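Local coordinates for protein Old Yellow Enzyme (Pichia, PDB 6AGZ) that probably uses its flavin mononucleotide cofactor to reduce the carbon–carbon double bond of enone compounds asymmetrically, as an old yellow enzyme, at residues 35-47 and 78-92. Residues are numbered along the deposited sequence; the frame is centred on the assembly and turned at random.
Sequences TRFRNTSDFVATD and YQNGPMIYTDRQVEA. With FMN (flavin mononucleotide), chain C.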
loop_
_atom_site.group_PDB
_atom_site.type_symbol
_atom_site.label_atom_id
_atom_site.label_comp_id
_atom_site.label_asym_id
_atom_site.label_seq_id
_atom_site.Cartn_x
_atom_site.Cartn_y
_atom_site.Cartn_z
ATOM N N THR A 35 -20.058 -7.201 19.724
ATOM C CA THR A 35 -20.219 -6.935 21.147
ATOM C C THR A 35 -21.688 -6.699 21.480
ATOM O O THR A 35 -22.367 -5.912 20.814
ATOM C CB THR A 35 -19.382 -5.720 21.547
ATOM O OG1 THR A 35 -17.987 -6.040 21.439
ATOM C CG2 THR A 35 -19.698 -5.291 22.970
ATOM N N ARG A 36 -22.177 -7.379 22.520
ATOM C CA ARG A 36 -23.575 -7.275 22.924
ATOM C C ARG A 36 -23.787 -6.992 24.405
ATOM O O ARG A 36 -24.890 -6.570 24.773
ATOM C CB ARG A 36 -24.338 -8.560 22.560
ATOM C CG ARG A 36 -24.262 -8.943 21.089
ATOM C CD ARG A 36 -24.818 -7.848 20.191
ATOM N NE ARG A 36 -26.183 -7.479 20.553
ATOM C CZ ARG A 36 -27.265 -8.148 20.169
ATOM N NH1 ARG A 36 -27.144 -9.230 19.411
ATOM N NH2 ARG A 36 -28.469 -7.738 20.545
ATOM N N PHE A 37 -22.787 -7.216 25.263
ATOM C CA PHE A 37 -22.870 -6.910 26.694
ATOM C C PHE A 37 -23.977 -7.711 27.381
ATOM O O PHE A 37 -24.793 -7.172 28.133
ATOM C CB PHE A 37 -23.062 -5.410 26.928
ATOM C CG PHE A 37 -21.900 -4.573 26.481
ATOM C CD1 PHE A 37 -20.601 -4.959 26.766
ATOM C CD2 PHE A 37 -22.108 -3.401 25.773
ATOM C CE1 PHE A 37 -19.529 -4.189 26.356
ATOM C CE2 PHE A 37 -21.040 -2.627 25.358
ATOM C CZ PHE A 37 -19.749 -3.020 25.651
ATOM N N ARG A 38 -23.997 -9.020 27.125
ATOM C CA ARG A 38 -24.923 -9.928 27.790
ATOM C C ARG A 38 -24.212 -10.867 28.759
ATOM O O ARG A 38 -24.751 -11.924 29.103
ATOM C CB ARG A 38 -25.730 -10.725 26.765
ATOM C CG ARG A 38 -27.107 -10.141 26.465
ATOM C CD ARG A 38 -27.015 -8.830 25.698
ATOM N NE ARG A 38 -28.325 -8.365 25.249
ATOM C CZ ARG A 38 -28.510 -7.391 24.363
ATOM N NH1 ARG A 38 -27.467 -6.776 23.823
ATOM N NH2 ARG A 38 -29.738 -7.033 24.014
ATOM N N ASN A 39 -23.012 -10.505 29.198
ATOM C CA ASN A 39 -22.328 -11.216 30.264
ATOM C C ASN A 39 -22.786 -10.676 31.615
ATOM O O ASN A 39 -23.448 -9.642 31.708
ATOM C CB ASN A 39 -20.811 -11.076 30.127
ATOM C CG ASN A 39 -20.295 -11.542 28.781
ATOM O OD1 ASN A 39 -19.817 -12.667 28.641
ATOM N ND2 ASN A 39 -20.383 -10.672 27.780
ATOM N N THR A 40 -22.421 -11.390 32.675
ATOM C CA THR A 40 -22.713 -10.904 34.013
ATOM C C THR A 40 -21.844 -9.687 34.328
ATOM O O THR A 40 -20.902 -9.353 33.602
ATOM C CB THR A 40 -22.476 -11.998 35.053
ATOM O OG1 THR A 40 -21.090 -12.363 35.058
ATOM C CG2 THR A 40 -23.316 -13.226 34.736
ATOM N N SER A 41 -22.172 -9.013 35.434
ATOM C CA SER A 41 -21.295 -7.957 35.926
ATOM C C SER A 41 -19.930 -8.504 36.319
ATOM O O SER A 41 -18.964 -7.739 36.405
ATOM C CB SER A 41 -21.940 -7.239 37.112
ATOM O OG SER A 41 -21.992 -8.078 38.253
ATOM N N ASP A 42 -19.836 -9.813 36.553
ATOM C CA ASP A 42 -18.581 -10.509 36.794
ATOM C C ASP A 42 -17.842 -10.853 35.509
ATOM O O ASP A 42 -16.784 -11.492 35.576
ATOM C CB ASP A 42 -18.844 -11.792 37.585
ATOM C CG ASP A 42 -18.256 -11.751 38.975
ATOM O OD1 ASP A 42 -17.838 -10.657 39.410
ATOM O OD2 ASP A 42 -18.215 -12.811 39.634
ATOM N N PHE A 43 -18.383 -10.459 34.352
ATOM C CA PHE A 43 -17.810 -10.761 33.038
ATOM C C PHE A 43 -17.825 -12.263 32.750
ATOM O O PHE A 43 -16.898 -12.800 32.142
ATOM C CB PHE A 43 -16.396 -10.190 32.892
ATOM C CG PHE A 43 -16.249 -8.796 33.430
ATOM C CD1 PHE A 43 -16.856 -7.723 32.796
ATOM C CD2 PHE A 43 -15.506 -8.558 34.574
ATOM C CE1 PHE A 43 -16.723 -6.439 33.294
ATOM C CE2 PHE A 43 -15.367 -7.278 35.075
ATOM C CZ PHE A 43 -15.977 -6.217 34.436
ATOM N N VAL A 44 -18.890 -12.941 33.176
ATOM C CA VAL A 44 -19.066 -14.372 32.960
ATOM C C VAL A 44 -20.139 -14.575 31.898
ATOM O O VAL A 44 -21.180 -13.908 31.917
ATOM C CB VAL A 44 -19.441 -15.097 34.268
ATOM C CG1 VAL A 44 -19.567 -16.596 34.036
ATOM C CG2 VAL A 44 -18.412 -14.805 35.352
ATOM N N ALA A 45 -19.882 -15.496 30.971
ATOM C CA ALA A 45 -20.845 -15.792 29.920
ATOM C C ALA A 45 -22.110 -16.404 30.511
ATOM O O ALA A 45 -22.072 -17.115 31.519
ATOM C CB ALA A 45 -20.236 -16.736 28.884
ATOM N N THR A 46 -23.239 -16.129 29.867
ATOM C CA THR A 46 -24.545 -16.478 30.402
ATOM C C THR A 46 -25.244 -17.518 29.534
ATOM O O THR A 46 -24.857 -17.775 28.389
ATOM C CB THR A 46 -25.434 -15.235 30.528
ATOM O OG1 THR A 46 -25.539 -14.587 29.255
ATOM C CG2 THR A 46 -24.846 -14.263 31.540
ATOM N N ASP A 47 -26.288 -18.120 30.111
ATOM C CA ASP A 47 -27.120 -19.061 29.366
ATOM C C ASP A 47 -27.738 -18.397 28.142
ATOM O O ASP A 47 -27.914 -19.040 27.096
ATOM C CB ASP A 47 -28.208 -19.624 30.283
ATOM C CG ASP A 47 -28.988 -18.534 31.002
ATOM O OD1 ASP A 47 -28.565 -17.360 30.947
ATOM O OD2 ASP A 47 -30.019 -18.851 31.630
ATOM N N TYR A 78 -15.511 -2.675 30.080
ATOM C CA TYR A 78 -16.874 -2.200 29.905
ATOM C C TYR A 78 -17.790 -3.061 30.762
ATOM O O TYR A 78 -17.541 -4.257 30.946
ATOM C CB TYR A 78 -17.327 -2.261 28.438
ATOM C CG TYR A 78 -16.610 -1.304 27.513
ATOM C CD1 TYR A 78 -16.296 -0.012 27.918
ATOM C CD2 TYR A 78 -16.250 -1.693 26.228
ATOM C CE1 TYR A 78 -15.641 0.863 27.070
ATOM C CE2 TYR A 78 -15.597 -0.826 25.375
ATOM C CZ TYR A 78 -15.294 0.450 25.799
ATOM O OH TYR A 78 -14.643 1.314 24.951
ATOM N N GLN A 79 -18.844 -2.453 31.300
ATOM C CA GLN A 79 -19.746 -3.201 32.164
ATOM C C GLN A 79 -20.423 -4.320 31.381
ATOM O O GLN A 79 -20.896 -4.114 30.257
ATOM C CB GLN A 79 -20.784 -2.272 32.800
ATOM C CG GLN A 79 -21.631 -1.479 31.824
ATOM C CD GLN A 79 -22.536 -0.483 32.525
ATOM O OE1 GLN A 79 -23.231 -0.826 33.482
ATOM N NE2 GLN A 79 -22.528 0.759 32.053
ATOM N N ASN A 80 -20.425 -5.518 31.969
ATOM C CA ASN A 80 -21.047 -6.708 31.387
ATOM C C ASN A 80 -20.366 -7.139 30.090
ATOM O O ASN A 80 -20.986 -7.774 29.232
ATOM C CB ASN A 80 -22.549 -6.498 31.169
ATOM C CG ASN A 80 -23.278 -6.172 32.456
ATOM O OD1 ASN A 80 -23.280 -5.026 32.907
ATOM N ND2 ASN A 80 -23.897 -7.181 33.060
ATOM N N GLY A 81 -19.089 -6.805 29.938
ATOM C CA GLY A 81 -18.295 -7.329 28.849
ATOM C C GLY A 81 -17.828 -8.739 29.134
ATOM O O GLY A 81 -18.009 -9.287 30.231
ATOM N N PRO A 82 -17.220 -9.363 28.129
ATOM C CA PRO A 82 -16.733 -10.735 28.287
ATOM C C PRO A 82 -15.275 -10.794 28.726
ATOM O O PRO A 82 -14.499 -9.852 28.549
ATOM C CB PRO A 82 -16.899 -11.330 26.876
ATOM C CG PRO A 82 -17.282 -10.154 25.964
ATOM C CD PRO A 82 -17.066 -8.896 26.745
ATOM N N MET A 83 -14.908 -11.943 29.295
ATOM C CA MET A 83 -13.543 -12.167 29.751
ATOM C C MET A 83 -13.248 -13.661 29.735
ATOM O O MET A 83 -14.144 -14.489 29.922
ATOM C CB MET A 83 -13.314 -11.583 31.151
ATOM C CG MET A 83 -11.847 -11.406 31.515
ATOM S SD MET A 83 -11.595 -10.672 33.145
ATOM C CE MET A 83 -12.192 -9.007 32.866
ATOM N N ILE A 84 -11.981 -13.997 29.490
ATOM C CA ILE A 84 -11.525 -15.382 29.398
ATOM C C ILE A 84 -10.422 -15.605 30.433
ATOM O O ILE A 84 -9.484 -16.381 30.217
ATOM C CB ILE A 84 -11.072 -15.703 27.955
ATOM C CG1 ILE A 84 -10.836 -17.208 27.747
ATOM C CG2 ILE A 84 -9.861 -14.856 27.551
ATOM C CD1 ILE A 84 -12.094 -17.997 27.461
ATOM N N TYR A 85 -10.529 -14.923 31.576
ATOM C CA TYR A 85 -9.434 -14.843 32.540
ATOM C C TYR A 85 -9.583 -15.821 33.704
ATOM O O TYR A 85 -8.702 -16.657 33.927
ATOM C CB TYR A 85 -9.323 -13.404 33.056
ATOM C CG TYR A 85 -8.113 -13.136 33.918
ATOM C CD1 TYR A 85 -6.840 -13.089 33.365
ATOM C CD2 TYR A 85 -8.244 -12.912 35.281
ATOM C CE1 TYR A 85 -5.731 -12.839 34.149
ATOM C CE2 TYR A 85 -7.143 -12.658 36.072
ATOM C CZ TYR A 85 -5.889 -12.623 35.501
ATOM O OH TYR A 85 -4.789 -12.372 36.287
ATOM N N THR A 86 -10.678 -15.735 34.459
ATOM C CA THR A 86 -10.821 -16.572 35.640
ATOM C C THR A 86 -11.262 -17.984 35.253
ATOM O O THR A 86 -11.645 -18.257 34.112
ATOM C CB THR A 86 -11.820 -15.963 36.623
ATOM O OG1 THR A 86 -13.143 -16.043 36.080
ATOM C CG2 THR A 86 -11.477 -14.505 36.897
ATOM N N ASP A 87 -11.202 -18.891 36.231
ATOM C CA ASP A 87 -11.624 -20.268 35.992
ATOM C C ASP A 87 -13.089 -20.331 35.574
ATOM O O ASP A 87 -13.441 -21.030 34.618
ATOM C CB ASP A 87 -11.379 -21.121 37.238
ATOM C CG ASP A 87 -9.915 -21.479 37.423
ATOM O OD1 ASP A 87 -9.102 -21.141 36.537
ATOM O OD2 ASP A 87 -9.579 -22.106 38.449
ATOM N N ARG A 88 -13.956 -19.594 36.275
ATOM C CA ARG A 88 -15.381 -19.599 35.951
ATOM C C ARG A 88 -15.624 -19.147 34.515
ATOM O O ARG A 88 -16.389 -19.776 33.771
ATOM C CB ARG A 88 -16.142 -18.703 36.933
ATOM C CG ARG A 88 -16.208 -19.249 38.352
ATOM C CD ARG A 88 -16.930 -18.298 39.305
ATOM N NE ARG A 88 -18.291 -17.985 38.870
ATOM C CZ ARG A 88 -18.720 -16.760 38.580
ATOM N NH1 ARG A 88 -17.898 -15.725 38.684
ATOM N NH2 ARG A 88 -19.974 -16.569 38.191
ATOM N N GLN A 89 -14.973 -18.054 34.109
ATOM C CA GLN A 89 -15.142 -17.545 32.751
ATOM C C GLN A 89 -14.717 -18.581 31.714
ATOM O O GLN A 89 -15.411 -18.789 30.709
ATOM C CB GLN A 89 -14.348 -16.246 32.587
ATOM C CG GLN A 89 -14.763 -15.131 33.537
ATOM C CD GLN A 89 -13.691 -14.065 33.705
ATOM O OE1 GLN A 89 -12.613 -14.156 33.118
ATOM N NE2 GLN A 89 -13.987 -13.054 34.518
ATOM N N VAL A 90 -13.593 -19.261 31.957
ATOM C CA VAL A 90 -13.114 -20.275 31.021
ATOM C C VAL A 90 -14.072 -21.460 30.973
ATOM O O VAL A 90 -14.278 -22.065 29.914
ATOM C CB VAL A 90 -11.684 -20.707 31.392
ATOM C CG1 VAL A 90 -11.222 -21.856 30.510
ATOM C CG2 VAL A 90 -10.730 -19.529 31.270
ATOM N N GLU A 91 -14.674 -21.812 32.113
ATOM C CA GLU A 91 -15.677 -22.873 32.123
ATOM C C GLU A 91 -16.875 -22.499 31.259
ATOM O O GLU A 91 -17.312 -23.281 30.403
ATOM C CB GLU A 91 -16.126 -23.165 33.557
ATOM C CG GLU A 91 -15.027 -23.633 34.493
ATOM C CD GLU A 91 -15.451 -23.590 35.950
ATOM O OE1 GLU A 91 -16.447 -24.256 36.302
ATOM O OE2 GLU A 91 -14.794 -22.881 36.742
ATOM N N ALA A 92 -17.417 -21.295 31.470
ATOM C CA ALA A 92 -18.581 -20.856 30.705
ATOM C C ALA A 92 -18.286 -20.841 29.208
ATOM O O ALA A 92 -19.036 -21.418 28.406
ATOM C CB ALA A 92 -19.026 -19.473 31.182
HETATM N N1 FMN C . -16.033 -5.658 15.449
HETATM C C2 FMN C . -14.984 -6.178 16.185
HETATM O O2 FMN C . -13.902 -6.399 15.642
HETATM N N3 FMN C . -15.144 -6.448 17.528
HETATM C C4 FMN C . -16.355 -6.200 18.139
HETATM O O4 FMN C . -16.507 -6.438 19.336
HETATM C C4A FMN C . -17.410 -5.679 17.400
HETATM N N5 FMN C . -18.616 -5.432 18.013
HETATM C C5A FMN C . -19.668 -4.919 17.287
HETATM C C6 FMN C . -20.883 -4.673 17.914
HETATM C C7 FMN C . -21.948 -4.154 17.190
HETATM C C7M FMN C . -23.259 -3.892 17.867
HETATM C C8 FMN C . -21.799 -3.878 15.838
HETATM C C8M FMN C . -22.949 -3.317 15.054
HETATM C C9 FMN C . -20.583 -4.121 15.212
HETATM C C9A FMN C . -19.514 -4.644 15.933
HETATM N N10 FMN C . -18.300 -4.888 15.315
HETATM C C10 FMN C . -17.248 -5.405 16.049
HETATM C "C1'" FMN C . -18.129 -4.605 13.850
HETATM C "C2'" FMN C . -18.639 -5.827 13.080
HETATM O "O2'" FMN C . -17.853 -6.949 13.418
HETATM C "C3'" FMN C . -18.640 -5.631 11.565
HETATM O "O3'" FMN C . -17.322 -5.451 11.099
HETATM C "C4'" FMN C . -19.504 -4.438 11.167
HETATM O "O4'" FMN C . -20.743 -4.505 11.837
HETATM C "C5'" FMN C . -19.765 -4.403 9.667
HETATM O "O5'" FMN C . -20.330 -5.628 9.257
HETATM P P FMN C . -21.877 -5.697 8.815
HETATM O O1P FMN C . -22.135 -4.645 7.763
HETATM O O2P FMN C . -22.188 -7.061 8.249
HETATM O O3P FMN C . -22.745 -5.443 10.024
HETATM O O HOH W 1 -17.394 -13.749 29.539
HETATM O O HOH W 2 -19.583 -5.126 34.758
HETATM O O HOH W 3 -17.223 -16.273 30.591
#
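N39 and N80 exchange the straightest hydrogen bonds of the contact. N80 ND2 donates to N39 O over 2.8 Å at 166°, the acceptor in the N80 amide plane, and N39 ND2 returns a 3.3 Å bond to N80 O, the donor standing above that carbonyl's plane. E67 also accepts from N39 ND2, tying the pair to strand 63-70. Water 1 bridges N39 OD1, F43 O and M83 N.

Aromatic packing flanks the Y78–G81 type II turn. F37 CE1 meets Y78 CB at 3.6 Å, ring planes 84° apart. With CG anti to its carbonyl carbon (chi1 -43°), F43 lays its ring edge against the turn: CE1 is 3.3 Å from Y78 O, while S41 O sits over the centre of one face. M83 CE touches F43 CD2 at 3.8 Å.

At the helix start, Q89 OE1 takes N-H groups from Y85 and T86 and NE2 reaches weakly for D42 O; Q89 N, donating weakly to T86 OG1, completes a capping box. Shortening Q89 to an alanine would probably leave both amides without this acceptor and D42 O without its weak donor. R88 NH1 and D42 OD2 form a salt bridge at 3.1 Å, though the N-H...O bond is weak. V44 CG1 lies over the guanidinium face, and R88 NE bonds to A405 O. A45 CB and A92 CB pack at 3.8 Å.

The contact joins the loop after strand 29-31 to the loop and helix after strand 63-70 of this TIM barrel; T35 OG1, donating to flavin O4 at 2.6 Å, brings the start of 35-47 to the flavin.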